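Spondin-1 (Homo sapiens, PDB 2ZOU) is a secreted extracellular-matrix glycoprotein, also called F-spondin, that probably acts in cell adhesion, and is represented here by its beta-sandwich reeler domain. Local coordinates at residues P49-L61 with A94-V108. Residues are numbered along the deposited sequence; the frame is centred on the assembly and turned at random. Where two conformers were deposited one is given.
With EDO (1,2-ethanediol), chain D.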
ATOM      1  N   PRO A  49      -7.960 -12.183  12.536  1.00 12.37           N
ATOM      2  CA  PRO A  49      -7.619 -13.489  13.091  1.00 12.35           C
ATOM      3  C   PRO A  49      -8.419 -14.633  12.469  1.00 11.67           C
ATOM      4  O   PRO A  49      -9.591 -14.461  12.140  1.00 12.00           O
ATOM      5  CB  PRO A  49      -7.927 -13.338  14.592  1.00 12.98           C
ATOM      6  CG  PRO A  49      -8.791 -12.150  14.687  1.00 14.36           C
ATOM      7  CD  PRO A  49      -8.417 -11.242  13.572  1.00 13.14           C
ATOM      8  N   PRO A  50      -7.795 -15.814  12.336  1.00 11.57           N
ATOM      9  CA  PRO A  50      -6.436 -16.156  12.724  1.00 11.11           C
ATOM     10  C   PRO A  50      -5.424 -16.057  11.582  1.00 10.68           C
ATOM     11  O   PRO A  50      -4.406 -16.746  11.601  1.00 11.39           O
ATOM     12  CB  PRO A  50      -6.592 -17.615  13.153  1.00 10.74           C
ATOM     13  CG  PRO A  50      -7.578 -18.156  12.117  1.00 11.96           C
ATOM     14  CD  PRO A  50      -8.527 -17.001  11.836  1.00 11.46           C
ATOM     15  N   SER A  51      -5.692 -15.215  10.588  1.00  9.43           N
ATOM     16  CA  SER A  51      -4.794 -15.102   9.442  1.00  9.17           C
ATOM     17  C   SER A  51      -3.523 -14.309   9.746  1.00  9.11           C
ATOM     18  O   SER A  51      -3.413 -13.611  10.770  1.00  9.45           O
ATOM     19  CB  SER A  51      -5.528 -14.507   8.234  1.00  7.83           C
ATOM     20  OG  SER A  51      -6.619 -15.342   7.845  1.00  9.85           O
ATOM     21  N   TYR A  52      -2.567 -14.431   8.835  1.00  8.84           N
ATOM     22  CA  TYR A  52      -1.302 -13.728   8.909  1.00  9.11           C
ATOM     23  C   TYR A  52      -0.774 -13.620   7.492  1.00  9.52           C
ATOM     24  O   TYR A  52      -1.299 -14.266   6.571  1.00 10.15           O
ATOM     25  CB  TYR A  52      -0.304 -14.503   9.797  1.00  9.64           C
ATOM     26  CG  TYR A  52      -0.114 -15.927   9.341  1.00 10.44           C
ATOM     27  CD1 TYR A  52       0.832 -16.241   8.355  1.00  9.87           C
ATOM     28  CD2 TYR A  52      -0.907 -16.955   9.854  1.00 11.41           C
ATOM     29  CE1 TYR A  52       0.991 -17.546   7.902  1.00 11.62           C
ATOM     30  CE2 TYR A  52      -0.753 -18.270   9.403  1.00 12.23           C
ATOM     31  CZ  TYR A  52       0.195 -18.550   8.431  1.00 10.69           C
ATOM     32  OH  TYR A  52       0.375 -19.832   7.982  1.00 12.90           O
ATOM     33  N   PHE A  53       0.249 -12.804   7.305  1.00 10.39           N
ATOM     34  CA  PHE A  53       0.958 -12.776   6.034  1.00 10.73           C
ATOM     35  C   PHE A  53       2.458 -12.898   6.283  1.00 11.05           C
ATOM     36  O   PHE A  53       2.978 -12.423   7.288  1.00 11.49           O
ATOM     37  CB  PHE A  53       0.591 -11.548   5.190  1.00 10.10           C
ATOM     38  CG  PHE A  53       0.689 -10.242   5.921  1.00 10.11           C
ATOM     39  CD1 PHE A  53      -0.380  -9.777   6.693  1.00  9.97           C
ATOM     40  CD2 PHE A  53       1.833  -9.456   5.831  1.00 11.19           C
ATOM     41  CE1 PHE A  53      -0.306  -8.551   7.361  1.00 10.20           C
ATOM     42  CE2 PHE A  53       1.938  -8.241   6.518  1.00 11.82           C
ATOM     43  CZ  PHE A  53       0.849  -7.771   7.261  1.00 11.08           C
ATOM     44  N   ARG A  54       3.137 -13.575   5.368  1.00 10.57           N
ATOM     45  CA  ARG A  54       4.585 -13.759   5.466  1.00 11.92           C
ATOM     46  C   ARG A  54       5.312 -12.761   4.574  1.00 12.28           C
ATOM     47  O   ARG A  54       6.519 -12.562   4.706  1.00 14.06           O
ATOM     48  CB  ARG A  54       4.956 -15.197   5.111  1.00 11.42           C
ATOM     49  CG  ARG A  54       4.553 -16.196   6.180  1.00 12.95           C
ATOM     50  CD  ARG A  54       5.005 -17.620   5.854  1.00 13.05           C
ATOM     51  NE  ARG A  54       4.396 -18.125   4.622  1.00 14.81           N
ATOM     52  CZ  ARG A  54       5.046 -18.328   3.479  1.00 15.87           C
ATOM     53  NH1 ARG A  54       6.360 -18.109   3.382  1.00 14.54           N
ATOM     54  NH2 ARG A  54       4.380 -18.774   2.424  1.00 17.19           N
ATOM     55  N   GLY A  55       4.576 -12.136   3.669  1.00 11.65           N
ATOM     56  CA  GLY A  55       5.119 -11.135   2.765  1.00 11.42           C
ATOM     57  C   GLY A  55       4.026 -10.236   2.222  1.00 10.88           C
ATOM     58  O   GLY A  55       2.840 -10.589   2.213  1.00 10.99           O
ATOM     59  N   PHE A  56       4.415  -9.053   1.773  1.00 10.20           N
ATOM     60  CA  PHE A  56       3.463  -8.087   1.223  1.00 11.05           C
ATOM     61  C   PHE A  56       4.176  -7.125   0.292  1.00 11.24           C
ATOM     62  O   PHE A  56       5.409  -6.972   0.357  1.00 11.11           O
ATOM     63  CB  PHE A  56       2.737  -7.308   2.334  0.65 11.04           C
ATOM     64  CG  PHE A  56       3.579  -6.227   2.950  0.65  9.33           C
ATOM     65  CD1 PHE A  56       3.538  -4.923   2.467  0.65  9.14           C
ATOM     66  CD2 PHE A  56       4.472  -6.531   3.975  0.65  8.46           C
ATOM     67  CE1 PHE A  56       4.355  -3.942   3.021  0.65  8.16           C
ATOM     68  CE2 PHE A  56       5.284  -5.566   4.540  0.65 10.11           C
ATOM     69  CZ  PHE A  56       5.237  -4.266   4.067  0.65  8.85           C
ATOM     70  N   THR A  57       3.390  -6.481  -0.563  1.00 11.47           N
ATOM     71  CA  THR A  57       3.862  -5.370  -1.373  1.00 11.84           C
ATOM     72  C   THR A  57       2.821  -4.276  -1.308  1.00 11.96           C
ATOM     73  O   THR A  57       1.634  -4.541  -1.448  1.00 11.75           O
ATOM     74  CB  THR A  57       4.048  -5.772  -2.839  1.00 12.38           C
ATOM     75  OG1 THR A  57       4.901  -6.919  -2.918  1.00 15.93           O
ATOM     76  CG2 THR A  57       4.691  -4.624  -3.614  1.00 14.50           C
ATOM     77  N   LEU A  58       3.279  -3.048  -1.125  1.00 11.16           N
ATOM     78  CA  LEU A  58       2.406  -1.908  -0.975  1.00 10.88           C
ATOM     79  C   LEU A  58       2.863  -0.767  -1.884  1.00 10.44           C
ATOM     80  O   LEU A  58       4.040  -0.388  -1.849  1.00 10.35           O
ATOM     81  CB  LEU A  58       2.402  -1.464   0.495  1.00 11.48           C
ATOM     82  CG  LEU A  58       1.781  -0.111   0.819  1.00 12.21           C
ATOM     83  CD1 LEU A  58       0.311  -0.109   0.491  1.00 13.18           C
ATOM     84  CD2 LEU A  58       2.009   0.266   2.268  1.00 12.89           C
ATOM     85  N   ILE A  59       1.931  -0.230  -2.687  1.00  9.93           N
ATOM     86  CA  ILE A  59       2.226   0.892  -3.606  1.00 10.43           C
ATOM     87  C   ILE A  59       1.145   1.963  -3.542  1.00 10.62           C
ATOM     88  O   ILE A  59       0.067   1.738  -2.993  1.00 10.99           O
ATOM     89  CB  ILE A  59       2.432   0.401  -5.071  1.00 10.51           C
ATOM     90  CG1 ILE A  59       1.174  -0.314  -5.575  1.00 11.65           C
ATOM     91  CG2 ILE A  59       3.679  -0.479  -5.148  1.00 10.71           C
ATOM     92  CD1 ILE A  59       1.274  -0.782  -7.025  1.00 12.31           C
ATOM     93  N   ALA A  60       1.462   3.148  -4.066  1.00 10.09           N
ATOM     94  CA  ALA A  60       0.497   4.234  -4.200  1.00 10.26           C
ATOM     95  C   ALA A  60       0.581   4.745  -5.631  1.00 10.51           C
ATOM     96  O   ALA A  60       1.635   5.230  -6.038  1.00 10.76           O
ATOM     97  CB  ALA A  60       0.833   5.348  -3.232  1.00 10.84           C
ATOM     98  N   LEU A  61      -0.518   4.635  -6.374  1.00 10.33           N
ATOM     99  CA  LEU A  61      -0.541   4.957  -7.808  1.00 10.17           C
ATOM    100  C   LEU A  61      -1.519   6.059  -8.111  1.00 10.27           C
ATOM    101  O   LEU A  61      -2.610   6.106  -7.544  1.00 10.84           O
ATOM    102  CB  LEU A  61      -0.957   3.731  -8.617  1.00 11.09           C
ATOM    103  CG  LEU A  61      -0.051   2.507  -8.535  1.00 10.69           C
ATOM    104  CD1 LEU A  61      -0.588   1.399  -9.452  1.00 13.62           C
ATOM    105  CD2 LEU A  61       1.386   2.874  -8.921  1.00 14.25           C
ATOM    106  N   ALA A  94       8.073   0.863  -3.995  1.00 13.45           N
ATOM    107  CA  ALA A  94       7.209  -0.119  -3.337  1.00 13.38           C
ATOM    108  C   ALA A  94       7.742  -0.494  -1.950  1.00 13.24           C
ATOM    109  O   ALA A  94       8.958  -0.650  -1.764  1.00 12.86           O
ATOM    110  CB  ALA A  94       7.072  -1.372  -4.212  1.00 13.49           C
ATOM    111  N   VAL A  95       6.823  -0.616  -0.986  1.00 12.54           N
ATOM    112  CA  VAL A  95       7.149  -1.102   0.357  1.00 12.51           C
ATOM    113  C   VAL A  95       6.926  -2.613   0.413  1.00 12.32           C
ATOM    114  O   VAL A  95       5.941  -3.123  -0.122  1.00 10.95           O
ATOM    115  CB  VAL A  95       6.290  -0.384   1.460  1.00 12.50           C
ATOM    116  CG1 VAL A  95       6.752  -0.797   2.837  1.00 14.05           C
ATOM    117  CG2 VAL A  95       6.410   1.140   1.325  1.00 14.23           C
ATOM    118  N   THR A  96       7.827  -3.332   1.066  1.00 11.61           N
ATOM    119  CA  THR A  96       7.730  -4.784   1.173  1.00 12.66           C
ATOM    120  C   THR A  96       8.263  -5.237   2.551  1.00 12.49           C
ATOM    121  O   THR A  96       8.724  -4.401   3.335  1.00 12.72           O
ATOM    122  CB  THR A  96       8.451  -5.481  -0.011  0.65 12.68           C
ATOM    123  OG1 THR A  96       8.083  -6.860  -0.074  0.65 14.12           O
ATOM    124  CG2 THR A  96       9.975  -5.344   0.106  0.65 12.06           C
ATOM    125  N   GLU A  97       8.164  -6.529   2.861  1.00 13.33           N
ATOM    126  CA  GLU A  97       8.656  -7.061   4.134  1.00 14.69           C
ATOM    127  C   GLU A  97      10.186  -7.091   4.187  1.00 15.62           C
ATOM    128  O   GLU A  97      10.850  -7.258   3.160  1.00 15.99           O
ATOM    129  CB  GLU A  97       8.034  -8.442   4.447  1.00 14.42           C
ATOM    130  CG  GLU A  97       8.620  -9.679   3.729  1.00 15.88           C
ATOM    131  CD  GLU A  97       8.354  -9.759   2.225  1.00 16.10           C
ATOM    132  OE1 GLU A  97       7.422  -9.112   1.704  1.00 16.15           O
ATOM    133  OE2 GLU A  97       9.105 -10.499   1.537  1.00 19.80           O
ATOM    134  N   SER A  98      10.723  -6.911   5.394  1.00 16.81           N
ATOM    135  CA  SER A  98      12.176  -6.970   5.649  1.00 18.53           C
ATOM    136  C   SER A  98      12.704  -8.404   5.736  1.00 19.16           C
ATOM    137  O   SER A  98      13.853  -8.674   5.370  1.00 20.12           O
ATOM    138  CB  SER A  98      12.511  -6.260   6.964  1.00 18.53           C
ATOM    139  OG  SER A  98      12.364  -4.858   6.856  1.00 21.45           O
ATOM    140  N   THR A  99      11.870  -9.296   6.268  1.00 20.00           N
ATOM    141  CA  THR A  99      12.159 -10.728   6.424  1.00 20.41           C
ATOM    142  C   THR A  99      10.824 -11.470   6.284  1.00 20.22           C
ATOM    143  O   THR A  99       9.778 -10.895   6.573  1.00 20.00           O
ATOM    144  CB  THR A  99      12.762 -11.055   7.812  1.00 20.82           C
ATOM    145  OG1 THR A  99      11.940 -10.492   8.840  1.00 21.67           O
ATOM    146  CG2 THR A  99      14.185 -10.523   7.944  1.00 21.37           C
ATOM    147  N   PRO A 100      10.846 -12.749   5.853  1.00 20.01           N
ATOM    148  CA  PRO A 100       9.577 -13.457   5.617  1.00 20.14           C
ATOM    149  C   PRO A 100       8.879 -14.095   6.841  1.00 20.03           C
ATOM    150  O   PRO A 100       8.384 -15.224   6.741  1.00 21.28           O
ATOM    151  CB  PRO A 100       9.976 -14.535   4.604  1.00 20.13           C
ATOM    152  CG  PRO A 100      11.397 -14.844   4.935  1.00 20.09           C
ATOM    153  CD  PRO A 100      12.015 -13.586   5.509  1.00 20.01           C
ATOM    154  N   ARG A 101       8.823 -13.378   7.963  1.00 18.89           N
ATOM    155  CA  ARG A 101       8.186 -13.861   9.189  1.00 18.10           C
ATOM    156  C   ARG A 101       6.669 -13.703   9.097  1.00 16.13           C
ATOM    157  O   ARG A 101       6.181 -12.859   8.347  1.00 16.51           O
ATOM    158  CB  ARG A 101       8.685 -13.062  10.396  1.00 18.66           C
ATOM    159  CG  ARG A 101      10.186 -13.091  10.600  1.00 21.90           C
ATOM    160  CD  ARG A 101      10.553 -12.657  12.015  1.00 26.88           C
ATOM    161  NE  ARG A 101      11.997 -12.737  12.242  1.00 29.66           N
ATOM    162  CZ  ARG A 101      12.842 -11.732  12.038  1.00 31.26           C
ATOM    163  NH1 ARG A 101      12.394 -10.558  11.608  1.00 31.57           N
ATOM    164  NH2 ARG A 101      14.138 -11.896  12.265  1.00 32.67           N
ATOM    165  N   ARG A 102       5.930 -14.501   9.869  1.00 14.70           N
ATOM    166  CA  ARG A 102       4.473 -14.329   9.985  1.00 13.54           C
ATOM    167  C   ARG A 102       4.183 -13.018  10.700  1.00 13.24           C
ATOM    168  O   ARG A 102       4.741 -12.749  11.768  1.00 13.60           O
ATOM    169  CB  ARG A 102       3.815 -15.481  10.760  1.00 13.24           C
ATOM    170  CG  ARG A 102       3.897 -16.847  10.095  1.00 13.19           C
ATOM    171  CD  ARG A 102       3.052 -17.868  10.841  1.00 13.98           C
ATOM    172  NE  ARG A 102       3.243 -19.216  10.308  1.00 15.45           N
ATOM    173  CZ  ARG A 102       2.438 -20.252  10.548  1.00 15.89           C
ATOM    174  NH1 ARG A 102       1.359 -20.102  11.307  1.00 17.01           N
ATOM    175  NH2 ARG A 102       2.705 -21.439  10.015  1.00 18.93           N
ATOM    176  N   ARG A 103       3.319 -12.201  10.095  1.00 11.89           N
ATOM    177  CA  ARG A 103       2.890 -10.929  10.683  1.00 11.97           C
ATOM    178  C   ARG A 103       1.394 -10.784  10.574  1.00 11.66           C
ATOM    179  O   ARG A 103       0.776 -11.365   9.678  1.00 11.91           O
ATOM    180  CB  ARG A 103       3.578  -9.741   9.998  1.00 11.72           C
ATOM    181  CG  ARG A 103       5.087  -9.669  10.244  1.00 13.33           C
ATOM    182  CD  ARG A 103       5.711  -8.544   9.431  1.00 14.38           C
ATOM    183  NE  ARG A 103       7.147  -8.388   9.678  1.00 17.67           N
ATOM    184  CZ  ARG A 103       8.087  -9.011   8.976  1.00 19.01           C
ATOM    185  NH1 ARG A 103       7.737  -9.825   7.986  1.00 20.96           N
ATOM    186  NH2 ARG A 103       9.371  -8.812   9.257  1.00 20.69           N
ATOM    187  N   THR A 104       0.815 -10.010  11.481  1.00 11.10           N
ATOM    188  CA  THR A 104      -0.613  -9.728  11.420  1.00 10.94           C
ATOM    189  C   THR A 104      -0.898  -8.243  11.148  1.00 10.68           C
ATOM    190  O   THR A 104      -2.029  -7.875  10.852  1.00 10.27           O
ATOM    191  CB  THR A 104      -1.340 -10.140  12.704  1.00 11.39           C
ATOM    192  OG1 THR A 104      -0.744  -9.456  13.817  1.00 13.31           O
ATOM    193  CG2 THR A 104      -1.250 -11.658  12.910  1.00 11.30           C
ATOM    194  N   ARG A 105       0.140  -7.414  11.251  1.00 10.83           N
ATOM    195  CA  ARG A 105      -0.004  -5.984  10.977  1.00 12.24           C
ATOM    196  C   ARG A 105       1.338  -5.394  10.609  1.00 11.82           C
ATOM    197  O   ARG A 105       2.344  -5.702  11.239  1.00 12.69           O
ATOM    198  CB  ARG A 105      -0.568  -5.241  12.206  1.00 12.26           C
ATOM    199  CG  ARG A 105      -0.716  -3.710  12.029  1.00 15.96           C
ATOM    200  CD  ARG A 105      -1.299  -3.039  13.279  1.00 16.99           C
ATOM    201  NE  ARG A 105      -1.474  -1.584  13.132  1.00 22.86           N
ATOM    202  CZ  ARG A 105      -0.526  -0.689  13.395  1.00 20.32           C
ATOM    203  NH1 ARG A 105       0.667  -1.101  13.802  1.00 22.80           N
ATOM    204  NH2 ARG A 105      -0.761   0.620  13.253  1.00 16.68           N
ATOM    205  N   ILE A 106       1.336  -4.550   9.585  1.00 10.64           N
ATOM    206  CA  ILE A 106       2.454  -3.623   9.362  1.00 10.73           C
ATOM    207  C   ILE A 106       1.916  -2.210   9.182  1.00 10.41           C
ATOM    208  O   ILE A 106       0.721  -2.016   8.898  1.00 10.00           O
ATOM    209  CB  ILE A 106       3.370  -4.028   8.162  1.00 10.91           C
ATOM    210  CG1 ILE A 106       2.609  -4.037   6.833  1.00 11.85           C
ATOM    211  CG2 ILE A 106       4.093  -5.356   8.467  1.00 11.75           C
ATOM    212  CD1 ILE A 106       2.551  -2.676   6.150  1.00 13.85           C
ATOM    213  N   GLN A 107       2.792  -1.227   9.344  1.00  9.64           N
ATOM    214  CA  GLN A 107       2.399   0.180   9.206  1.00  9.48           C
ATOM    215  C   GLN A 107       3.532   0.956   8.569  1.00  9.44           C
ATOM    216  O   GLN A 107       4.702   0.618   8.758  1.00 11.06           O
ATOM    217  CB  GLN A 107       2.109   0.791  10.580  1.00  9.68           C
ATOM    218  CG  GLN A 107       3.256   0.592  11.552  1.00 11.15           C
ATOM    219  CD  GLN A 107       3.017   1.181  12.921  1.00 13.05           C
ATOM    220  OE1 GLN A 107       1.948   1.713  13.224  1.00 12.74           O
ATOM    221  NE2 GLN A 107       4.027   1.072  13.771  1.00 14.67           N
ATOM    222  N   VAL A 108       3.166   1.982   7.813  1.00  9.68           N
ATOM    223  CA  VAL A 108       4.131   2.870   7.162  1.00 10.24           C
ATOM    224  C   VAL A 108       3.487   4.249   7.073  1.00 10.44           C
ATOM    225  O   VAL A 108       2.264   4.349   7.122  1.00 12.18           O
ATOM    226  CB  VAL A 108       4.492   2.318   5.768  0.65 10.71           C
ATOM    227  CG1 VAL A 108       3.304   2.444   4.783  0.65  8.67           C
ATOM    228  CG2 VAL A 108       5.785   2.941   5.242  0.65 12.31           C
TER
HETATM  229  C1  EDO D   4       3.007 -11.220  -2.980  1.00 27.25           C
HETATM  230  O1  EDO D   4       2.597 -10.393  -4.074  1.00 28.24           O
HETATM  231  C2  EDO D   4       3.270 -10.350  -1.758  1.00 27.34           C
HETATM  232  O2  EDO D   4       4.265  -9.360  -2.065  1.00 25.76           O
HETATM  233  O   HOH W   1       8.386 -17.505   5.263  1.00 28.69           O
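R102 lies flat on the ring of Y52: guanidinium and ring planes are only 11° apart, R102 CD sits over the ring centre, and the phenol OH comes over the middle of the guanidinium. Extended from CG to NE, R102 suits this place because its methylenes and its flat cation can both follow one aromatic face. With an alanine here instead of Y52, the R102 guanidinium would probably lose its stacking surface and be freer to turn.

Next to this surface stack, F53 and R103 form a single antiparallel bridge, F53 N giving a straight bond to R103 O (2.8 Å) and R103 N returning one to F53 O. With CG between its backbone N and carbonyl carbon (chi1 51°), the F53 ring folds back so that R103 O lies over one face and I106 CG2 meets CE2. R103 reaches along its own loop instead, NH1 and NH2 gripping T99 O and T99 OG1 end-on, while its NE pairs with E84.

F56 suits the space between the sheets because its flat ring offers two apolar faces: I106 CG1 packs over one, 4.0 Å from the centroid, and T96 CA covers the opposite one. L58 pairs with V95 through two backbone bonds, and L58 CD2 meets V108 CG1 tip to tip at 3.6 Å; F77 of strand 76-79 touches all three.

E97, bent at chi2 (-69°), turns its carboxylate back toward strand 55-61, where OE1 accepts a hydrogen bond from F56 N (3.0 Å), which approaches from above the carboxylate plane. A side-chain oxygen thus appears to stand in for a backbone acceptor beside the classic bulge that R54 and G55 form opposite V127. The contact grades from a cation-aromatic stack at the surface to a hydrocarbon core, pairing strand 55-61 with 95-97 in one sheet and packing it against 105-108 of the other.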